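Local coordinates for protein phosphatidylinositol-specific phospholipase C1 (Streptomyces antibioticus, PDB 3H4X) that belongs to the calcium-dependent phosphoinositide-type phospholipase C family and folds as a single chain round a closed beta/alpha barrel, at residues Y45-D50 / N85-A90; N38-E43 / W72-S77. One frame throughout, in Å; residues are numbered along the deposited sequence.

In the fold
Both contacts belong to the loops that follow the first two strands of the barrel, 31-36 and 58-64, which run parallel and adjacent. Along the chain the order is 38-43, 45-50, 72-77, 85-90, so the segments alternate: the first loop supplies one half of each contact and the chain beyond strand 58-64 the other. Contact 1 ties the start of helix 48-52 to the loop before helix 104-117; contact 2 packs the turn just after strand 31-36 against short strand 73-74. Their centres are about 11 Å apart. N85 joins them through probable hydrogen bonds to A39 O and Y40 O, tying the first loop, which carries K42 of an acetyl-group pocket, to the loop after strand 73-74.

Contact 1. Residues Y45-D50 / N85-A90; sequences YRYFAD and NCEGAA
N85 is gripped by 45-50 through two hydrogen bonds, one from its side chain and one to its backbone. Its amide ND2 gives a nearly straight bond to Y45 O (2.9 Å, 161° at the hydrogen), with the acceptor close to the amide plane; ND2 also bonds to A39 O, so the buried amide serves two backbone carbonyls. With chi1 at 57°, CG sits between the backbone N and the carbonyl carbon, which brings ND2 within bonding distance of Y45 O and OD1 beside F48. The backbone O of N85 accepts F48 N at 2.9 Å.

These bonds serve the start of helix 48-52, where Y47 is the N-cap. D50, three residues on, takes Y47 N with OD2 (3.1 Å), the half of a capping box that an acidic side chain at this place can provide. Tyrosine has no side-chain acceptor near enough to complete the box; D50 N bonds to the backbone O of Y47, and A49 N to water 1 at 2.9 Å. That water donates to E87 OE1 at 2.7 Å. The glutamate also accepts from the backbone amides of R96, T97 and K98, a setting that would probably stabilise its negative charge in this buried place.

Among the packing contacts, the E87 carboxylate crosses the Y47 side chain, planes 52° apart, with CD 3.3 Å from Y47 CD1. The F48 ring meets N85 OD1 at its edge, OD1 lying 3.4 Å from F48 CD1. The sulfur of C86 approaches the same ring obliquely, SG 4.7 Å from the F48 centroid, and the ring also touches L59 and L61 of barrel strand 58-64 and M111 of helix 104-117, an apolar setting that suits phenylalanine.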
ATOM      1  N   TYR A  45      -0.609  -7.610 -16.017  1.00 11.35           N
ATOM      2  CA  TYR A  45      -1.652  -8.569 -15.673  1.00 10.46           C
ATOM      3  C   TYR A  45      -2.882  -8.277 -16.512  1.00 10.26           C
ATOM      4  O   TYR A  45      -3.429  -7.177 -16.459  1.00  9.96           O
ATOM      5  CB  TYR A  45      -1.980  -8.483 -14.178  1.00 10.35           C
ATOM      6  CG  TYR A  45      -0.830  -8.926 -13.305  1.00  9.44           C
ATOM      7  CD1 TYR A  45      -0.439 -10.255 -13.278  1.00  9.61           C
ATOM      8  CD2 TYR A  45      -0.127  -8.018 -12.520  1.00  8.95           C
ATOM      9  CE1 TYR A  45       0.616 -10.675 -12.499  1.00  9.40           C
ATOM     10  CE2 TYR A  45       0.937  -8.430 -11.729  1.00  9.48           C
ATOM     11  CZ  TYR A  45       1.303  -9.760 -11.722  1.00  9.28           C
ATOM     12  OH  TYR A  45       2.360 -10.175 -10.943  1.00 10.50           O
ATOM     13  N   ARG A  46      -3.309  -9.257 -17.300  1.00  9.99           N
ATOM     14  CA  ARG A  46      -4.439  -9.059 -18.192  1.00  9.98           C
ATOM     15  C   ARG A  46      -5.674  -8.581 -17.432  1.00  9.37           C
ATOM     16  O   ARG A  46      -6.365  -7.660 -17.865  1.00  9.53           O
ATOM     17  CB  ARG A  46      -4.746 -10.343 -18.963  1.00 10.84           C
ATOM     18  CG  ARG A  46      -5.854 -10.182 -19.983  1.00 12.69           C
ATOM     19  CD  ARG A  46      -6.006 -11.416 -20.848  1.00 16.21           C
ATOM     20  NE  ARG A  46      -7.194 -11.337 -21.693  1.00 19.43           N
ATOM     21  CZ  ARG A  46      -7.300 -10.555 -22.763  1.00 20.98           C
ATOM     22  NH1 ARG A  46      -6.290  -9.773 -23.120  1.00 21.64           N
ATOM     23  NH2 ARG A  46      -8.420 -10.550 -23.474  1.00 22.22           N
ATOM     24  N   TYR A  47      -5.945  -9.229 -16.305  1.00  9.09           N
ATOM     25  CA  TYR A  47      -7.025  -8.824 -15.411  1.00  8.84           C
ATOM     26  C   TYR A  47      -6.462  -8.589 -14.024  1.00  8.37           C
ATOM     27  O   TYR A  47      -5.463  -9.202 -13.643  1.00  7.99           O
ATOM     28  CB  TYR A  47      -8.099  -9.909 -15.324  1.00  9.31           C
ATOM     29  CG  TYR A  47      -8.850 -10.132 -16.614  1.00 10.99           C
ATOM     30  CD1 TYR A  47      -9.949  -9.352 -16.950  1.00 13.09           C
ATOM     31  CD2 TYR A  47      -8.463 -11.132 -17.495  1.00 12.49           C
ATOM     32  CE1 TYR A  47     -10.637  -9.567 -18.137  1.00 14.49           C
ATOM     33  CE2 TYR A  47      -9.139 -11.348 -18.677  1.00 14.72           C
ATOM     34  CZ  TYR A  47     -10.220 -10.567 -18.990  1.00 15.11           C
ATOM     35  OH  TYR A  47     -10.888 -10.792 -20.172  1.00 17.52           O
ATOM     36  N   PHE A  48      -7.107  -7.718 -13.258  1.00  7.99           N
ATOM     37  CA  PHE A  48      -6.668  -7.506 -11.889  1.00  7.90           C
ATOM     38  C   PHE A  48      -6.690  -8.815 -11.097  1.00  7.69           C
ATOM     39  O   PHE A  48      -5.884  -9.007 -10.191  1.00  7.72           O
ATOM     40  CB  PHE A  48      -7.476  -6.413 -11.185  1.00  8.42           C
ATOM     41  CG  PHE A  48      -6.804  -5.900  -9.949  1.00  8.55           C
ATOM     42  CD1 PHE A  48      -5.621  -5.190 -10.044  1.00  9.74           C
ATOM     43  CD2 PHE A  48      -7.322  -6.162  -8.691  1.00  9.31           C
ATOM     44  CE1 PHE A  48      -4.974  -4.727  -8.912  1.00  9.86           C
ATOM     45  CE2 PHE A  48      -6.680  -5.698  -7.555  1.00 10.16           C
ATOM     46  CZ  PHE A  48      -5.507  -4.980  -7.668  1.00 10.35           C
ATOM     47  N   ALA A  49      -7.598  -9.723 -11.450  1.00  7.44           N
ATOM     48  CA  ALA A  49      -7.630 -11.037 -10.813  1.00  7.72           C
ATOM     49  C   ALA A  49      -6.282 -11.734 -10.947  1.00  7.56           C
ATOM     50  O   ALA A  49      -5.866 -12.468 -10.055  1.00  7.64           O
ATOM     51  CB  ALA A  49      -8.733 -11.900 -11.413  1.00  8.47           C
ATOM     52  N   ASP A  50      -5.610 -11.525 -12.075  1.00  7.65           N
ATOM     53  CA  ASP A  50      -4.290 -12.111 -12.273  1.00  8.07           C
ATOM     54  C   ASP A  50      -3.252 -11.502 -11.329  1.00  7.96           C
ATOM     55  O   ASP A  50      -2.356 -12.198 -10.858  1.00  8.23           O
ATOM     56  CB  ASP A  50      -3.841 -11.976 -13.727  1.00  8.55           C
ATOM     57  CG  ASP A  50      -4.747 -12.723 -14.678  1.00  9.10           C
ATOM     58  OD1 ASP A  50      -5.056 -13.903 -14.400  1.00  9.81           O
ATOM     59  OD2 ASP A  50      -5.161 -12.123 -15.688  1.00 10.70           O
ATOM     60  N   ASN A  85      -6.713  -2.841 -15.611  1.00  8.73           N
ATOM     61  CA  ASN A  85      -7.120  -4.222 -15.823  1.00  8.87           C
ATOM     62  C   ASN A  85      -8.289  -4.630 -14.929  1.00  9.11           C
ATOM     63  O   ASN A  85      -8.617  -5.811 -14.815  1.00  8.81           O
ATOM     64  CB  ASN A  85      -5.933  -5.164 -15.625  1.00  9.11           C
ATOM     65  CG  ASN A  85      -5.303  -5.033 -14.254  1.00  8.42           C
ATOM     66  OD1 ASN A  85      -5.884  -4.442 -13.342  1.00  8.39           O
ATOM     67  ND2 ASN A  85      -4.109  -5.587 -14.101  1.00  9.02           N
ATOM     68  N   CYS A  86      -8.926  -3.647 -14.306  1.00  9.63           N
ATOM     69  CA  CYS A  86     -10.041  -3.907 -13.396  1.00 10.54           C
ATOM     70  C   CYS A  86     -11.345  -4.080 -14.174  1.00 10.59           C
ATOM     71  O   CYS A  86     -11.582  -3.362 -15.148  1.00 10.65           O
ATOM     72  CB  CYS A  86     -10.156  -2.771 -12.381  1.00 11.20           C
ATOM     73  SG  CYS A  86      -8.598  -2.437 -11.520  1.00 14.50           S
ATOM     74  N   GLU A  87     -12.183  -5.027 -13.747  1.00 11.20           N
ATOM     75  CA  GLU A  87     -13.410  -5.364 -14.484  1.00 12.13           C
ATOM     76  C   GLU A  87     -14.703  -5.006 -13.767  1.00 12.22           C
ATOM     77  O   GLU A  87     -15.763  -4.986 -14.389  1.00 12.65           O
ATOM     78  CB  GLU A  87     -13.531  -6.863 -14.753  1.00 12.93           C
ATOM     79  CG  GLU A  87     -12.327  -7.632 -15.179  1.00 14.41           C
ATOM     80  CD  GLU A  87     -12.611  -9.128 -15.084  1.00 15.33           C
ATOM     81  OE1 GLU A  87     -11.992  -9.808 -14.240  1.00 15.84           O
ATOM     82  OE2 GLU A  87     -13.498  -9.623 -15.818  1.00 15.17           O
ATOM     83  N   GLY A  88     -14.645  -4.804 -12.457  1.00 12.27           N
ATOM     84  CA  GLY A  88     -15.871  -4.642 -11.681  1.00 12.82           C
ATOM     85  C   GLY A  88     -16.716  -5.907 -11.654  1.00 13.02           C
ATOM     86  O   GLY A  88     -17.940  -5.850 -11.787  1.00 13.64           O
ATOM     87  N   ALA A  89     -16.066  -7.054 -11.490  1.00 12.99           N
ATOM     88  CA  ALA A  89     -16.773  -8.330 -11.413  1.00 13.24           C
ATOM     89  C   ALA A  89     -17.753  -8.342 -10.245  1.00 13.57           C
ATOM     90  O   ALA A  89     -17.420  -7.905  -9.146  1.00 13.75           O
ATOM     91  CB  ALA A  89     -15.784  -9.474 -11.275  1.00 13.44           C
ATOM     92  N   ALA A  90     -18.956  -8.856 -10.481  1.00 13.96           N
ATOM     93  CA  ALA A  90     -19.973  -8.927  -9.432  1.00 14.26           C
ATOM     94  C   ALA A  90     -19.705 -10.079  -8.465  1.00 14.27           C
ATOM     95  O   ALA A  90     -20.142 -10.053  -7.314  1.00 14.91           O
ATOM     96  CB  ALA A  90     -21.362  -9.060 -10.044  1.00 14.52           C
TER
HETATM   97  O   HOH W   1     -10.110  -8.814 -12.521  1.00 11.87           O

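Contact 2. Residues N38-E43 / W72-S77; sequences NAYEKE and WRVSHS
Y40 reaches across to H76 with its hydroxyl, and the fit there is tight: OH lies 3.0 Å from H76 CA and 3.1 Å from H76 CB. The two side chains cross at about a right angle. Among polar groups, the Y40 hydroxyl finds its hydrogen-bond partner in D62 of strand 58-64; tyrosine suits the place because its ring can pack on V74 while its hydroxyl reaches that carboxylate. E41 sends OE2 to within 3.5 Å of H76 CB while its OE1 forms a salt bridge with K44. N38 brings its amide to the edge of the imidazole, the two planes 79° apart. Within 72-77, S75 OG donates to S77 O at 2.8 Å, bracing the backbone around H76. K42 lines an acetyl-group pocket with N83 and D101, and its NZ forms a salt bridge with D101.

Apolar contact is made by V74, whose CG1 rests 3.7 Å from Y40 CD1; E41 CG lies over one face of the Y40 ring, offset toward its rim. Y40 lies in the type I beta turn N38 to E41, and its chi1 of 60° directs the ring to V74 and H76.

Y40 touches L61 and V74 touches L63 of strand 58-64, R73 pairs with W64 by backbone hydrogen bonds, and W72 packs on helix 142-153.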
ATOM      1  N   ASN A  38       2.462  -0.724  -9.976  1.00 10.75           N
ATOM      2  CA  ASN A  38       1.506  -0.556 -11.077  1.00 10.75           C
ATOM      3  C   ASN A  38       0.844  -1.863 -11.514  1.00 10.04           C
ATOM      4  O   ASN A  38       0.860  -2.221 -12.695  1.00 10.26           O
ATOM      5  CB  ASN A  38       2.184   0.110 -12.278  1.00 11.71           C
ATOM      6  CG  ASN A  38       2.306   1.607 -12.123  1.00 13.68           C
ATOM      7  OD1 ASN A  38       2.138   2.152 -11.033  1.00 15.55           O
ATOM      8  ND2 ASN A  38       2.594   2.286 -13.226  1.00 16.15           N
ATOM      9  N   ALA A  39       0.240  -2.555 -10.551  1.00  9.25           N
ATOM     10  CA  ALA A  39      -0.322  -3.888 -10.763  1.00  9.12           C
ATOM     11  C   ALA A  39      -1.625  -3.873 -11.563  1.00  8.97           C
ATOM     12  O   ALA A  39      -2.126  -4.923 -11.966  1.00  9.08           O
ATOM     13  CB  ALA A  39      -0.535  -4.573  -9.424  1.00  9.58           C
ATOM     14  N   TYR A  40      -2.158  -2.677 -11.790  1.00  8.68           N
ATOM     15  CA  TYR A  40      -3.410  -2.494 -12.522  1.00  8.94           C
ATOM     16  C   TYR A  40      -3.157  -2.372 -14.024  1.00  9.46           C
ATOM     17  O   TYR A  40      -4.094  -2.214 -14.803  1.00  9.41           O
ATOM     18  CB  TYR A  40      -4.104  -1.217 -12.034  1.00  8.81           C
ATOM     19  CG  TYR A  40      -3.236  -0.005 -12.262  1.00  8.07           C
ATOM     20  CD1 TYR A  40      -3.295   0.694 -13.456  1.00  8.22           C
ATOM     21  CD2 TYR A  40      -2.312   0.398 -11.312  1.00  7.84           C
ATOM     22  CE1 TYR A  40      -2.481   1.783 -13.689  1.00  8.99           C
ATOM     23  CE2 TYR A  40      -1.488   1.486 -11.528  1.00  7.99           C
ATOM     24  CZ  TYR A  40      -1.578   2.177 -12.727  1.00  8.48           C
ATOM     25  OH  TYR A  40      -0.773   3.264 -12.992  1.00 10.14           O
ATOM     26  N   GLU A  41      -1.895  -2.431 -14.433  1.00 10.03           N
ATOM     27  CA  GLU A  41      -1.565  -2.277 -15.848  1.00 11.27           C
ATOM     28  C   GLU A  41      -1.766  -3.575 -16.621  1.00 11.52           C
ATOM     29  O   GLU A  41      -1.245  -4.625 -16.248  1.00 11.02           O
ATOM     30  CB  GLU A  41      -0.141  -1.750 -16.022  1.00 11.78           C
ATOM     31  CG  GLU A  41       0.016  -0.319 -15.536  1.00 14.10           C
ATOM     32  CD  GLU A  41       1.315   0.317 -15.971  1.00 17.47           C
ATOM     33  OE1 GLU A  41       2.368  -0.348 -15.873  1.00 19.89           O
ATOM     34  OE2 GLU A  41       1.278   1.486 -16.406  1.00 19.06           O
ATOM     35  N   LYS A  42      -2.519  -3.484 -17.712  1.00 12.37           N
ATOM     36  CA  LYS A  42      -2.864  -4.652 -18.513  1.00 13.66           C
ATOM     37  C   LYS A  42      -1.627  -5.369 -19.060  1.00 14.38           C
ATOM     38  O   LYS A  42      -1.646  -6.581 -19.268  1.00 14.70           O
ATOM     39  CB  LYS A  42      -3.823  -4.251 -19.638  1.00 14.09           C
ATOM     40  CG  LYS A  42      -5.206  -3.840 -19.136  1.00 15.02           C
ATOM     41  CD  LYS A  42      -6.055  -3.178 -20.219  1.00 17.03           C
ATOM     42  CE  LYS A  42      -5.690  -1.713 -20.409  1.00 18.14           C
ATOM     43  NZ  LYS A  42      -6.615  -1.031 -21.357  1.00 19.24           N
ATOM     44  N   GLU A  43      -0.549  -4.620 -19.272  1.00 15.02           N
ATOM     45  CA  GLU A  43       0.703  -5.192 -19.769  1.00 15.93           C
ATOM     46  C   GLU A  43       1.341  -6.151 -18.765  1.00 15.52           C
ATOM     47  O   GLU A  43       2.044  -7.089 -19.151  1.00 16.24           O
ATOM     48  CB  GLU A  43       1.686  -4.077 -20.130  1.00 16.79           C
ATOM     49  CG  GLU A  43       3.013  -4.556 -20.692  1.00 19.37           C
ATOM     50  CD  GLU A  43       3.990  -3.418 -20.913  1.00 22.26           C
ATOM     51  OE1 GLU A  43       3.787  -2.335 -20.323  1.00 23.78           O
ATOM     52  OE2 GLU A  43       4.964  -3.605 -21.676  1.00 23.87           O
ATOM     53  N   TRP A  72     -13.206   7.748  -8.671  1.00 10.94           N
ATOM     54  CA  TRP A  72     -11.753   7.784  -8.586  1.00 10.45           C
ATOM     55  C   TRP A  72     -11.216   7.021  -9.782  1.00  9.61           C
ATOM     56  O   TRP A  72     -11.519   5.836  -9.962  1.00  9.68           O
ATOM     57  CB  TRP A  72     -11.255   7.085  -7.324  1.00 10.90           C
ATOM     58  CG  TRP A  72     -11.151   7.940  -6.105  1.00 12.94           C
ATOM     59  CD1 TRP A  72     -10.134   8.784  -5.771  1.00 14.08           C
ATOM     60  CD2 TRP A  72     -12.091   7.999  -5.029  1.00 13.31           C
ATOM     61  NE1 TRP A  72     -10.391   9.374  -4.557  1.00 14.05           N
ATOM     62  CE2 TRP A  72     -11.590   8.911  -4.083  1.00 14.31           C
ATOM     63  CE3 TRP A  72     -13.319   7.375  -4.780  1.00 14.70           C
ATOM     64  CZ2 TRP A  72     -12.272   9.213  -2.901  1.00 13.93           C
ATOM     65  CZ3 TRP A  72     -13.990   7.674  -3.616  1.00 15.41           C
ATOM     66  CH2 TRP A  72     -13.466   8.587  -2.689  1.00 15.55           C
ATOM     67  N   ARG A  73     -10.414   7.687 -10.603  1.00  9.05           N
ATOM     68  CA  ARG A  73      -9.876   7.044 -11.793  1.00  8.72           C
ATOM     69  C   ARG A  73      -8.692   6.160 -11.448  1.00  8.42           C
ATOM     70  O   ARG A  73      -7.903   6.486 -10.560  1.00  8.71           O
ATOM     71  CB  ARG A  73      -9.411   8.084 -12.811  1.00  8.97           C
ATOM     72  CG  ARG A  73     -10.342   9.255 -13.000  1.00  9.98           C
ATOM     73  CD  ARG A  73     -11.667   8.838 -13.603  1.00 11.00           C
ATOM     74  NE  ARG A  73     -12.421  10.030 -13.978  1.00 11.88           N
ATOM     75  CZ  ARG A  73     -12.276  10.667 -15.136  1.00 12.40           C
ATOM     76  NH1 ARG A  73     -11.434  10.204 -16.046  1.00 12.26           N
ATOM     77  NH2 ARG A  73     -12.983  11.760 -15.388  1.00 13.70           N
ATOM     78  N   VAL A  74      -8.559   5.055 -12.173  1.00  8.17           N
ATOM     79  CA  VAL A  74      -7.371   4.224 -12.100  1.00  8.16           C
ATOM     80  C   VAL A  74      -6.629   4.396 -13.417  1.00  7.97           C
ATOM     81  O   VAL A  74      -7.160   4.063 -14.480  1.00  8.53           O
ATOM     82  CB  VAL A  74      -7.727   2.742 -11.909  1.00  7.98           C
ATOM     83  CG1 VAL A  74      -6.464   1.895 -11.876  1.00  8.70           C
ATOM     84  CG2 VAL A  74      -8.549   2.556 -10.639  1.00  8.55           C
ATOM     85  N   SER A  75      -5.418   4.939 -13.356  1.00  8.00           N
ATOM     86  CA  SER A  75      -4.663   5.244 -14.565  1.00  8.51           C
ATOM     87  C   SER A  75      -3.236   5.617 -14.206  1.00  8.61           C
ATOM     88  O   SER A  75      -2.999   6.299 -13.207  1.00  8.56           O
ATOM     89  CB  SER A  75      -5.319   6.413 -15.314  1.00  8.46           C
ATOM     90  OG  SER A  75      -4.731   6.630 -16.591  1.00  9.23           O
ATOM     91  N   HIS A  76      -2.284   5.184 -15.024  1.00  9.10           N
ATOM     92  CA  HIS A  76      -0.900   5.586 -14.833  1.00  9.89           C
ATOM     93  C   HIS A  76      -0.703   7.052 -15.209  1.00  9.80           C
ATOM     94  O   HIS A  76      -0.124   7.832 -14.454  1.00 10.24           O
ATOM     95  CB  HIS A  76       0.036   4.716 -15.667  1.00 10.62           C
ATOM     96  CG  HIS A  76       1.476   5.103 -15.541  1.00 12.76           C
ATOM     97  ND1 HIS A  76       2.318   4.537 -14.608  1.00 15.04           N
ATOM     98  CD2 HIS A  76       2.216   6.016 -16.213  1.00 14.68           C
ATOM     99  CE1 HIS A  76       3.519   5.076 -14.720  1.00 15.84           C
ATOM    100  NE2 HIS A  76       3.484   5.976 -15.684  1.00 16.33           N
ATOM    101  N   SER A  77      -1.188   7.415 -16.391  1.00  9.92           N
ATOM    102  CA  SER A  77      -1.033   8.762 -16.913  1.00 10.34           C
ATOM    103  C   SER A  77      -2.317   9.553 -16.722  1.00 10.14           C
ATOM    104  O   SER A  77      -3.339   9.006 -16.286  1.00 10.29           O
ATOM    105  CB  SER A  77      -0.632   8.700 -18.388  1.00 10.64           C
ATOM    106  OG  SER A  77       0.633   8.077 -18.524  1.00 12.43           O
TER